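Local coordinates for glycine cleavage system H protein (Mycobacterium tuberculosis, PDB 3IFT), which probably shuttles the methylamine group of glycine from the P protein to the T protein of the glycine cleavage system on a covalently bound lipoyl cofactor, at residues A[11-15]-A[16-20]; A[36-39]-A[40-43]; A[59-62]-A[63-66]; A[69-72]-A[73-76]; A[130-133]-A[134-137]. All blocks are in the same frame, centred on the assembly; numbering follows the deposited sequence.

Contact 1 (A[11-15]-A[16-20]); sequences DIPSD and LHYTA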
loop_
_atom_site.group_PDB
_atom_site.type_symbol
_atom_site.label_atom_id
_atom_site.label_comp_id
_atom_site.label_asym_id
_atom_site.label_seq_id
_atom_site.Cartn_x
_atom_site.Cartn_y
_atom_site.Cartn_z
ATOM N N ASP A 11 13.952 -0.962 4.240
ATOM C CA ASP A 11 14.080 -0.454 2.878
ATOM C C ASP A 11 12.920 0.488 2.643
ATOM O O ASP A 11 11.786 0.208 3.023
ATOM C CB ASP A 11 14.039 -1.569 1.825
ATOM C CG ASP A 11 15.112 -2.603 2.011
ATOM O OD1 ASP A 11 16.228 -2.265 2.483
ATOM O OD2 ASP A 11 14.839 -3.782 1.684
ATOM N N ILE A 12 13.235 1.631 2.059
ATOM C CA ILE A 12 12.266 2.604 1.664
ATOM C C ILE A 12 12.720 3.037 0.263
ATOM O O ILE A 12 13.570 3.913 0.157
ATOM C CB ILE A 12 12.223 3.797 2.648
ATOM C CG1 ILE A 12 11.846 3.331 4.067
ATOM C CG2 ILE A 12 11.195 4.824 2.205
ATOM C CD1 ILE A 12 11.812 4.455 5.110
ATOM N N PRO A 13 12.204 2.371 -0.808
ATOM C CA PRO A 13 12.527 2.797 -2.167
ATOM C C PRO A 13 12.296 4.267 -2.372
ATOM O O PRO A 13 11.237 4.801 -1.970
ATOM C CB PRO A 13 11.551 1.995 -3.030
ATOM C CG PRO A 13 11.460 0.695 -2.331
ATOM C CD PRO A 13 11.428 1.114 -0.828
ATOM N N SER A 14 13.273 4.917 -2.986
ATOM C CA SER A 14 13.183 6.333 -3.262
ATOM C C SER A 14 12.145 6.612 -4.324
ATOM O O SER A 14 11.788 7.757 -4.511
ATOM C CB SER A 14 14.542 6.914 -3.699
ATOM O OG SER A 14 14.903 6.393 -4.962
ATOM N N ASP A 15 11.664 5.590 -5.047
ATOM C CA ASP A 15 10.827 5.866 -6.205
ATOM C C ASP A 15 9.356 5.715 -5.866
ATOM O O ASP A 15 8.516 5.730 -6.736
ATOM C CB ASP A 15 11.213 5.025 -7.416
ATOM C CG ASP A 15 11.111 3.536 -7.154
ATOM O OD1 ASP A 15 11.067 3.116 -5.980
ATOM O OD2 ASP A 15 11.056 2.791 -8.141
ATOM N N LEU A 16 9.046 5.620 -4.580
ATOM C CA LEU A 16 7.697 5.417 -4.140
ATOM C C LEU A 16 7.226 6.588 -3.317
ATOM O O LEU A 16 8.013 7.385 -2.813
ATOM C CB LEU A 16 7.628 4.169 -3.279
ATOM C CG LEU A 16 7.945 2.868 -3.995
ATOM C CD1 LEU A 16 8.067 1.752 -2.967
ATOM C CD2 LEU A 16 6.883 2.595 -4.996
ATOM N N HIS A 17 5.917 6.677 -3.181
ATOM C CA HIS A 17 5.341 7.541 -2.192
ATOM C C HIS A 17 4.816 6.678 -1.109
ATOM O O HIS A 17 4.653 5.469 -1.287
ATOM C CB HIS A 17 4.214 8.375 -2.763
ATOM C CG HIS A 17 4.680 9.478 -3.668
ATOM N ND1 HIS A 17 4.779 9.324 -5.036
ATOM C CD2 HIS A 17 5.060 10.754 -3.403
ATOM C CE1 HIS A 17 5.184 10.462 -5.578
ATOM N NE2 HIS A 17 5.363 11.345 -4.610
ATOM N N TYR A 18 4.568 7.323 0.024
ATOM C CA TYR A 18 4.209 6.646 1.234
ATOM C C TYR A 18 3.145 7.358 1.962
ATOM O O TYR A 18 2.926 8.567 1.789
ATOM C CB TYR A 18 5.406 6.519 2.149
ATOM C CG TYR A 18 6.497 5.769 1.503
ATOM C CD1 TYR A 18 6.586 4.409 1.648
ATOM C CD2 TYR A 18 7.387 6.407 0.654
ATOM C CE1 TYR A 18 7.578 3.689 1.009
ATOM C CE2 TYR A 18 8.368 5.716 0.016
ATOM C CZ TYR A 18 8.480 4.353 0.191
ATOM O OH TYR A 18 9.490 3.630 -0.435
ATOM N N THR A 19 2.466 6.588 2.804
ATOM C CA THR A 19 1.639 7.187 3.812
ATOM C C THR A 19 2.311 6.966 5.146
ATOM O O THR A 19 3.110 6.028 5.325
ATOM C CB THR A 19 0.249 6.555 3.824
ATOM O OG1 THR A 19 0.347 5.224 4.302
ATOM C CG2 THR A 19 -0.386 6.561 2.427
ATOM N N ALA A 20 1.944 7.807 6.096
ATOM C CA ALA A 20 2.366 7.681 7.490
ATOM C C ALA A 20 1.968 6.338 8.084
ATOM O O ALA A 20 2.556 5.883 9.049
ATOM C CB ALA A 20 1.745 8.815 8.332
HETATM O O HOH W 1 9.857 9.044 -2.705
#

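Contact 2 (A[36-39]-A[40-43]); sequences GITD and YAQS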
loop_
_atom_site.group_PDB
_atom_site.type_symbol
_atom_site.label_atom_id
_atom_site.label_comp_id
_atom_site.label_asym_id
_atom_site.label_seq_id
_atom_site.Cartn_x
_atom_site.Cartn_y
_atom_site.Cartn_z
ATOM N N GLY A 36 1.160 -1.156 -1.572
ATOM C CA GLY A 36 1.503 -2.215 -0.652
ATOM C C GLY A 36 1.852 -1.602 0.671
ATOM O O GLY A 36 1.635 -0.400 0.929
ATOM N N ILE A 37 2.376 -2.445 1.542
ATOM C CA ILE A 37 2.888 -1.966 2.808
ATOM C C ILE A 37 4.385 -1.965 2.752
ATOM O O ILE A 37 5.014 -2.709 1.995
ATOM C CB ILE A 37 2.396 -2.776 4.026
ATOM C CG1 ILE A 37 2.750 -4.270 3.904
ATOM C CG2 ILE A 37 0.899 -2.568 4.231
ATOM C CD1 ILE A 37 2.551 -4.989 5.211
ATOM N N THR A 38 4.973 -1.092 3.542
ATOM C CA THR A 38 6.409 -0.912 3.484
ATOM C C THR A 38 7.152 -2.098 4.109
ATOM O O THR A 38 6.582 -2.917 4.791
ATOM C CB THR A 38 6.757 0.403 4.171
ATOM O OG1 THR A 38 6.421 0.301 5.548
ATOM C CG2 THR A 38 5.923 1.541 3.505
ATOM N N ASP A 39 8.437 -2.172 3.858
ATOM C CA ASP A 39 9.325 -3.071 4.562
ATOM C C ASP A 39 9.223 -2.963 6.061
ATOM O O ASP A 39 9.141 -3.959 6.760
ATOM C CB ASP A 39 10.728 -2.791 4.124
ATOM C CG ASP A 39 11.716 -3.792 4.638
ATOM O OD1 ASP A 39 11.315 -4.920 4.951
ATOM O OD2 ASP A 39 12.912 -3.430 4.701
ATOM N N TYR A 40 9.186 -1.735 6.558
ATOM C CA TYR A 40 9.020 -1.490 7.968
ATOM C C TYR A 40 7.711 -2.076 8.475
ATOM O O TYR A 40 7.703 -2.728 9.482
ATOM C CB TYR A 40 9.027 0.011 8.211
ATOM C CG TYR A 40 8.533 0.412 9.562
ATOM C CD1 TYR A 40 9.432 0.547 10.624
ATOM C CD2 TYR A 40 7.199 0.672 9.793
ATOM C CE1 TYR A 40 9.014 0.928 11.861
ATOM C CE2 TYR A 40 6.758 1.037 11.050
ATOM C CZ TYR A 40 7.687 1.201 12.078
ATOM O OH TYR A 40 7.311 1.590 13.350
ATOM N N ALA A 41 6.612 -1.865 7.737
ATOM C CA ALA A 41 5.303 -2.346 8.142
ATOM C C ALA A 41 5.263 -3.873 8.196
ATOM O O ALA A 41 4.783 -4.453 9.163
ATOM C CB ALA A 41 4.221 -1.834 7.213
ATOM N N GLN A 42 5.761 -4.524 7.164
ATOM C CA GLN A 42 5.695 -5.970 7.116
ATOM C C GLN A 42 6.533 -6.570 8.273
ATOM O O GLN A 42 6.112 -7.508 8.975
ATOM C CB GLN A 42 6.109 -6.492 5.731
ATOM C CG GLN A 42 7.567 -6.354 5.341
ATOM C CD GLN A 42 8.467 -7.306 6.097
ATOM O OE1 GLN A 42 8.014 -8.317 6.626
ATOM N NE2 GLN A 42 9.743 -6.967 6.181
ATOM N N SER A 43 7.687 -5.984 8.521
ATOM C CA SER A 43 8.538 -6.494 9.574
ATOM C C SER A 43 7.881 -6.334 10.936
ATOM O O SER A 43 7.926 -7.250 11.761
ATOM C CB SER A 43 9.885 -5.810 9.537
ATOM O OG SER A 43 10.722 -6.480 10.463
#

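Contact 3 (A[59-62]-A[63-66]); sequences AVTA and GETF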
loop_
_atom_site.group_PDB
_atom_site.type_symbol
_atom_site.label_atom_id
_atom_site.label_comp_id
_atom_site.label_asym_id
_atom_site.label_seq_id
_atom_site.Cartn_x
_atom_site.Cartn_y
_atom_site.Cartn_z
ATOM N N ALA A 59 -14.953 1.517 -5.435
ATOM C CA ALA A 59 -14.565 2.918 -5.357
ATOM C C ALA A 59 -14.016 3.176 -3.956
ATOM O O ALA A 59 -14.644 2.814 -2.969
ATOM C CB ALA A 59 -15.762 3.849 -5.666
ATOM N N VAL A 60 -12.834 3.776 -3.853
ATOM C CA VAL A 60 -12.265 4.099 -2.533
ATOM C C VAL A 60 -11.979 5.569 -2.447
ATOM O O VAL A 60 -11.747 6.208 -3.445
ATOM C CB VAL A 60 -10.964 3.276 -2.189
ATOM C CG1 VAL A 60 -11.302 1.801 -2.056
ATOM C CG2 VAL A 60 -9.881 3.494 -3.227
ATOM N N THR A 61 -12.054 6.110 -1.241
ATOM C CA THR A 61 -11.694 7.486 -0.997
ATOM C C THR A 61 -10.432 7.446 -0.125
ATOM O O THR A 61 -10.206 6.501 0.622
ATOM C CB THR A 61 -12.850 8.251 -0.334
ATOM O OG1 THR A 61 -13.192 7.605 0.880
ATOM C CG2 THR A 61 -14.097 8.268 -1.236
ATOM N N ALA A 62 -9.596 8.453 -0.301
ATOM C CA ALA A 62 -8.364 8.623 0.403
ATOM C C ALA A 62 -8.570 8.439 1.884
ATOM O O ALA A 62 -9.452 9.029 2.454
ATOM C CB ALA A 62 -7.819 10.000 0.122
ATOM N N GLY A 63 -7.757 7.591 2.506
ATOM C CA GLY A 63 -7.795 7.443 3.962
ATOM C C GLY A 63 -8.799 6.431 4.421
ATOM O O GLY A 63 -8.850 6.079 5.580
ATOM N N GLU A 64 -9.594 5.939 3.496
ATOM C CA GLU A 64 -10.631 4.980 3.821
ATOM C C GLU A 64 -10.016 3.616 4.112
ATOM O O GLU A 64 -9.190 3.160 3.347
ATOM C CB GLU A 64 -11.552 4.835 2.614
ATOM C CG GLU A 64 -12.751 3.926 2.813
ATOM C CD GLU A 64 -13.547 3.789 1.536
ATOM O OE1 GLU A 64 -13.514 4.727 0.722
ATOM O OE2 GLU A 64 -14.190 2.744 1.337
ATOM N N THR A 65 -10.474 2.956 5.187
ATOM C CA THR A 65 -10.061 1.583 5.464
ATOM C C THR A 65 -10.683 0.711 4.393
ATOM O O THR A 65 -11.901 0.697 4.242
ATOM C CB THR A 65 -10.551 1.109 6.848
ATOM O OG1 THR A 65 -10.087 2.019 7.831
ATOM C CG2 THR A 65 -10.051 -0.304 7.171
ATOM N N PHE A 66 -9.873 0.018 3.616
ATOM C CA PHE A 66 -10.410 -0.938 2.641
ATOM C C PHE A 66 -9.851 -2.329 2.799
ATOM O O PHE A 66 -10.040 -3.182 1.964
ATOM C CB PHE A 66 -10.273 -0.459 1.191
ATOM C CG PHE A 66 -8.869 -0.190 0.713
ATOM C CD1 PHE A 66 -7.739 -0.460 1.460
ATOM C CD2 PHE A 66 -8.697 0.309 -0.563
ATOM C CE1 PHE A 66 -6.473 -0.183 0.954
ATOM C CE2 PHE A 66 -7.446 0.562 -1.071
ATOM C CZ PHE A 66 -6.329 0.317 -0.301
HETATM O O HOH W 2 -15.837 5.184 -0.940
#

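Contact 4 (A[69-72]-A[73-76]); sequences VEST and KSVS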
loop_
_atom_site.group_PDB
_atom_site.type_symbol
_atom_site.label_atom_id
_atom_site.label_comp_id
_atom_site.label_asym_id
_atom_site.label_seq_id
_atom_site.Cartn_x
_atom_site.Cartn_y
_atom_site.Cartn_z
ATOM N N VAL A 69 -4.230 -6.258 6.936
ATOM C CA VAL A 69 -3.176 -7.209 6.792
ATOM C C VAL A 69 -2.967 -7.762 8.204
ATOM O O VAL A 69 -3.005 -7.026 9.190
ATOM C CB VAL A 69 -1.910 -6.562 6.245
ATOM C CG1 VAL A 69 -1.442 -5.447 7.204
ATOM C CG2 VAL A 69 -0.879 -7.617 6.052
ATOM N N GLU A 70 -2.764 -9.058 8.281
ATOM C CA GLU A 70 -2.829 -9.759 9.539
ATOM C C GLU A 70 -1.669 -10.744 9.613
ATOM O O GLU A 70 -1.460 -11.532 8.693
ATOM C CB GLU A 70 -4.204 -10.442 9.656
ATOM C CG GLU A 70 -4.336 -11.564 10.640
ATOM C CD GLU A 70 -5.808 -11.970 10.872
ATOM O OE1 GLU A 70 -6.718 -11.285 10.357
ATOM O OE2 GLU A 70 -6.038 -12.982 11.578
ATOM N N SER A 71 -0.919 -10.661 10.708
ATOM C CA SER A 71 0.030 -11.688 11.089
ATOM C C SER A 71 -0.662 -12.513 12.164
ATOM O O SER A 71 -1.764 -12.165 12.600
ATOM C CB SER A 71 1.296 -11.067 11.656
ATOM O OG SER A 71 1.067 -10.396 12.919
ATOM N N THR A 72 0.003 -13.546 12.676
ATOM C CA THR A 72 -0.598 -14.262 13.815
ATOM C C THR A 72 -0.665 -13.354 15.046
ATOM O O THR A 72 -1.571 -13.461 15.848
ATOM C CB THR A 72 0.137 -15.548 14.165
ATOM O OG1 THR A 72 1.491 -15.244 14.507
ATOM C CG2 THR A 72 0.086 -16.512 12.998
ATOM N N LYS A 73 0.263 -12.414 15.166
ATOM C CA LYS A 73 0.267 -11.538 16.337
ATOM C C LYS A 73 -0.492 -10.230 16.161
ATOM O O LYS A 73 -1.042 -9.695 17.131
ATOM C CB LYS A 73 1.698 -11.265 16.775
ATOM C CG LYS A 73 2.605 -10.547 15.754
ATOM C CD LYS A 73 4.073 -10.406 16.282
ATOM C CE LYS A 73 4.906 -9.494 15.435
ATOM N NZ LYS A 73 4.399 -8.082 15.474
ATOM N N SER A 74 -0.528 -9.700 14.933
ATOM C CA SER A 74 -1.027 -8.349 14.700
ATOM C C SER A 74 -1.969 -8.254 13.501
ATOM O O SER A 74 -1.869 -9.002 12.505
ATOM C CB SER A 74 0.131 -7.386 14.467
ATOM O OG SER A 74 0.972 -7.301 15.594
ATOM N N VAL A 75 -2.845 -7.271 13.604
ATOM C CA VAL A 75 -3.754 -6.907 12.531
ATOM C C VAL A 75 -3.564 -5.420 12.303
ATOM O O VAL A 75 -3.483 -4.644 13.253
ATOM C CB VAL A 75 -5.227 -7.140 12.884
ATOM C CG1 VAL A 75 -6.122 -6.803 11.663
ATOM C CG2 VAL A 75 -5.466 -8.556 13.346
ATOM N N SER A 76 -3.477 -5.038 11.039
ATOM C CA SER A 76 -3.357 -3.637 10.696
ATOM C C SER A 76 -4.300 -3.304 9.560
ATOM O O SER A 76 -4.324 -3.992 8.556
ATOM C CB SER A 76 -1.936 -3.327 10.290
ATOM O OG SER A 76 -1.694 -1.937 10.446
#

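Contact 5 (A[130-133]-A[134-137]); sequences LLDA and EAYR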
loop_
_atom_site.group_PDB
_atom_site.type_symbol
_atom_site.label_atom_id
_atom_site.label_comp_id
_atom_site.label_asym_id
_atom_site.label_seq_id
_atom_site.Cartn_x
_atom_site.Cartn_y
_atom_site.Cartn_z
ATOM N N LEU A 130 0.784 12.615 -0.401
ATOM C CA LEU A 130 1.590 11.466 0.043
ATOM C C LEU A 130 3.000 11.883 0.392
ATOM O O LEU A 130 3.460 12.937 -0.019
ATOM C CB LEU A 130 1.622 10.347 -0.999
ATOM C CG LEU A 130 0.268 9.884 -1.519
ATOM C CD1 LEU A 130 0.456 8.843 -2.580
ATOM C CD2 LEU A 130 -0.657 9.390 -0.386
ATOM N N LEU A 131 3.671 11.041 1.150
ATOM C CA LEU A 131 5.031 11.309 1.580
ATOM C C LEU A 131 6.016 10.746 0.573
ATOM O O LEU A 131 5.755 9.737 -0.110
ATOM C CB LEU A 131 5.286 10.652 2.931
ATOM C CG LEU A 131 4.259 10.919 4.019
ATOM C CD1 LEU A 131 4.477 9.919 5.118
ATOM C CD2 LEU A 131 4.271 12.399 4.551
ATOM N N ASP A 132 7.155 11.401 0.473
ATOM C CA ASP A 132 8.235 10.852 -0.301
ATOM C C ASP A 132 9.061 9.960 0.617
ATOM O O ASP A 132 8.773 9.835 1.831
ATOM C CB ASP A 132 9.036 11.923 -1.077
ATOM C CG ASP A 132 9.798 12.897 -0.189
ATOM O OD1 ASP A 132 9.870 12.708 1.042
ATOM O OD2 ASP A 132 10.334 13.879 -0.755
ATOM N N ALA A 133 10.027 9.274 0.041
ATOM C CA ALA A 133 10.787 8.279 0.795
ATOM C C ALA A 133 11.407 8.918 2.036
ATOM O O ALA A 133 11.441 8.339 3.113
ATOM C CB ALA A 133 11.862 7.663 -0.075
ATOM N N GLU A 134 11.906 10.132 1.852
ATOM C CA GLU A 134 12.668 10.807 2.873
ATOM C C GLU A 134 11.737 11.185 4.021
ATOM O O GLU A 134 12.064 10.973 5.192
ATOM C CB GLU A 134 13.294 12.066 2.259
ATOM C CG GLU A 134 14.559 12.527 2.914
ATOM C CD GLU A 134 14.953 13.945 2.464
ATOM O OE1 GLU A 134 15.000 14.194 1.236
ATOM O OE2 GLU A 134 15.181 14.798 3.348
ATOM N N ALA A 135 10.577 11.729 3.673
ATOM C CA ALA A 135 9.571 12.067 4.659
ATOM C C ALA A 135 9.049 10.798 5.351
ATOM O O ALA A 135 8.833 10.775 6.565
ATOM C CB ALA A 135 8.415 12.823 4.016
ATOM N N TYR A 136 8.843 9.740 4.601
ATOM C CA TYR A 136 8.448 8.504 5.239
ATOM C C TYR A 136 9.491 8.028 6.252
ATOM O O TYR A 136 9.171 7.781 7.396
ATOM C CB TYR A 136 8.140 7.425 4.230
ATOM C CG TYR A 136 7.704 6.170 4.906
ATOM C CD1 TYR A 136 6.541 6.137 5.698
ATOM C CD2 TYR A 136 8.430 5.019 4.769
ATOM C CE1 TYR A 136 6.158 5.016 6.312
ATOM C CE2 TYR A 136 8.054 3.873 5.400
ATOM C CZ TYR A 136 6.923 3.856 6.157
ATOM O OH TYR A 136 6.557 2.669 6.774
ATOM N N ARG A 137 10.731 7.883 5.826
ATOM C CA ARG A 137 11.818 7.544 6.755
ATOM C C ARG A 137 11.769 8.410 8.012
ATOM O O ARG A 137 11.856 7.909 9.140
ATOM C CB ARG A 137 13.162 7.721 6.069
ATOM C CG ARG A 137 14.412 7.536 6.964
ATOM C CD ARG A 137 14.728 6.059 7.229
ATOM N NE ARG A 137 15.127 5.360 6.007
ATOM C CZ ARG A 137 15.128 4.039 5.845
ATOM N NH1 ARG A 137 14.753 3.219 6.831
ATOM N NH2 ARG A 137 15.503 3.530 4.681
HETATM O O HOH W 3 13.189 14.040 -0.430
#

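Contact 1 (A[11-15]-A[16-20])
Tyr18 OH donates a hydrogen bond of 2.6 Å to Pro13 O, meeting a lone pair in the carbonyl plane at a C=O...O angle of 124°. The carbonyl oxygen lies at the edge of the phenol, in the plane of the ring. Pro13 itself stands at about a right angle to the tyrosine, its CD 3.2 Å from Tyr18 OH, while the methyl branch of Ile12 approaches the same end of the ring obliquely, with CG2 3.4 Å from Tyr18 CZ. The position of CG2, anti to the backbone N of Ile12, puts that methyl against the ring. Beside the hydroxyl, Leu16 CD1 packs tightly on the proline ring, 3.5 Å from Pro13 CB. Asp15 lies alongside Leu16 and points the same way, with OD1 3.7 Å from Leu16 CG. Backbone geometry sets up these meetings: residues Pro13 to Leu16 form a type I beta turn, and water 1 donates to both Ser14 O (2.9 Å) and Leu16 O, bridging two carbonyls of the turn. Farther out, Tyr136 of helix 133-139 stacks on the Tyr18 ring, and Trp24 of strand 23-29 touches both Leu16 and Tyr18. The whole is a beta turn leading into edge strand 17-18 of the six-stranded antiparallel sheet, with a tyrosine from that strand folded back onto the turn.

Contact 2 (A[36-39]-A[40-43])
Asp39 and Gln42, one helical turn apart, lie side by side and point the same way. Gln42 NE2 donates to Asp39 OD1 at 2.9 Å, meeting the oxygen nearly along its C-O axis, and the carboxylate and amide planes are only 12° apart. The glutamine reaches back because its chain is bent: CG sits between the backbone N and the carbonyl carbon (chi1 69°), and chi2 of 72° turns the amide toward the aspartate. The other ends are held too, Asp39 OD2 by Asp11 N and Gln42 OE1 by Asn101 ND2. Thr38 is the N-cap: its OG1 accepts from Ala41 N at 3.1 Å and is also hydrogen-bonded to Tyr136 OH. Helical bonds follow, Gln42 N to Thr38 O at 3.0 Å and Ser43 N to Asp39 O at 3.1 Å. Against the first turn, Ile37 CB rests 3.8 Å from Ala41 CB, while Ile37 CD1 extends to Gln42, 3.9 Å from its CB. The Tyr40 ring meets that of His22 from the loop before strand 23-29. Strand 32-37, lying between strands 23-29 and 111-114 in the antiparallel sheet, thus passes directly into helix 39-45 through a capped turn.

Contact 3 (A[59-62]-A[63-66])
Glu64 runs out fully extended (chi1 -176°, chi2 -177°), carrying its carboxylate back across the turn to Thr61, where a chi1 of 58° places OG1 within bonding distance of Glu64 OE1. The frame is a type II beta turn from Thr61 to Glu64, closed by Glu64 N donating to Thr61 O at 3.0 Å. Gly63 occupies the turn position with positive phi, where a CB would be jammed against the carbonyl oxygen of Ala62. Glu64 OE1 then grips the start of the turn: Thr61 N donates to it at 2.8 Å and Thr61 OG1 at 2.9 Å. Both donors arrive on the anti side of the carboxylate but from opposite faces of its plane, the amide farther out of it than the hydroxyl. Water 2 gives OE1 another bond at 2.9 Å and makes a weak one to Ala59 O, so this single oxygen gathers three donors at the protein surface. Outside partners place the turn in the fold: Ala62 N bonds to Ser83 OG, and both Gly63 and Glu64 make backbone hydrogen bonds with Ala80. The turn carries the chain from strand 59-60, outermost in the six-stranded sheet, into strand 65-71, central in the three-stranded one. At the edge of the ring of Phe66, which touches Leu111 and Ile113 of strand 111-114, sits Val60 CG1, 3.4 Å from Phe66 CD2.

Contact 4 (A[69-72]-A[73-76])
Ser71 turns its hydroxyl toward the amides of Lys73 and Ser74 across the hairpin end: with chi1 at 67°, OG lies between the backbone N and the carbonyl carbon of its own residue. It accepts from Ser74 N at 2.7 Å and, weakly, from Lys73 N at 3.1 Å; its further partner is Leu45 O. Lys73 CG passes close to the same oxygen, 3.2 Å from Ser71 OG. From there the lysine chain runs extended until it bends at its last torsion, where NZ is hydrogen-bonded to Ala44 O at the end of helix 39-45. The side chains of Val69 and Ser76 share one face of the two strands, Val69 CG1 standing 3.8 Å from Ser76 CB, and Leu45 touches both. Glu70 and Val75 point to the other face, aligned as a non-hydrogen-bonded pair, with Glu70 CG 4.2 Å from Val75 CG2. Backbone bonds bind the strands: Val69 N donates to Ser76 O and Ser76 N to Val69 O, each at 2.8 Å. Nearer the bend, Ser71 N donates to Ser74 O at 2.6 Å. Glu70 also bonds through its backbone to strand 48-52, which flanks strand 65-71 on its other edge. The arrangement is the tight beta hairpin of a lipoyl-binding domain, with Lys73, the predicted site of lipoyl attachment, presented at its exposed tip; no lipoyl group is present here.

Contact 5 (A[130-133]-A[134-137])
Asp132 OD1 accepts from Ala135 N at 2.9 Å, met nearly along its C-O axis, and so caps the first turn of helix 133-139. The carboxylate gets there because CG stands between the backbone N and the carbonyl carbon of Asp132 (chi1 66°), folding the acid toward the amide of Ala135. Its other oxygen is engaged through solvent: water 3 donates to Asp132 OD2 at 2.9 Å and also to Glu134 OE1. Asp132 OD2 and Glu134 OE1 are 5.1 Å apart, and the shared water may ease the repulsion between these probably like-charged groups. Regular helical bonds start at once, Tyr136 N to Asp132 O at 2.8 Å and the almost straight Arg137 N to Ala133 O, also 2.8 Å, with an N-H...O angle of 175°. Packing completes the turn. Leu131, just ahead of the cap, lays its CB 4.0 Å from Ala135 CB and brings CD1 to the edge of the Tyr136 ring, 4.3 Å from Tyr136 CD1. The OH of the buried tyrosine is hydrogen-bonded to His22 ND1. Arg137 bends away to reach Ser10 O through NH2. This is a classic aspartate N-cap, with the Leu131-Tyr136 contact as a hydrophobic staple beside it, where the C-terminal helix starts next to edge strand 17-18.

Contacts 1, 2 and 5 form one connected region. Contacts 1 and 5 are closest, centres about 6 Å apart, joined by Leu131 N and Tyr18 O at 2.7 Å. Contact 2 packs on contact 1 where Thr38 CG2 lies 3.5 Å from Tyr18 CD1, and reaches contact 5 through the threonine hydroxyl. Contacts 3 and 4 share strand 65-71 yet lie about 20 Å apart, centre to centre, one at its start and the other at its end. Among the others, contact 2 lies nearest the predicted lipoyl site in contact 4: its centre is about 12 Å from that of contact 4, and the side chain of Ser43 is about 8 Å from that of Lys73.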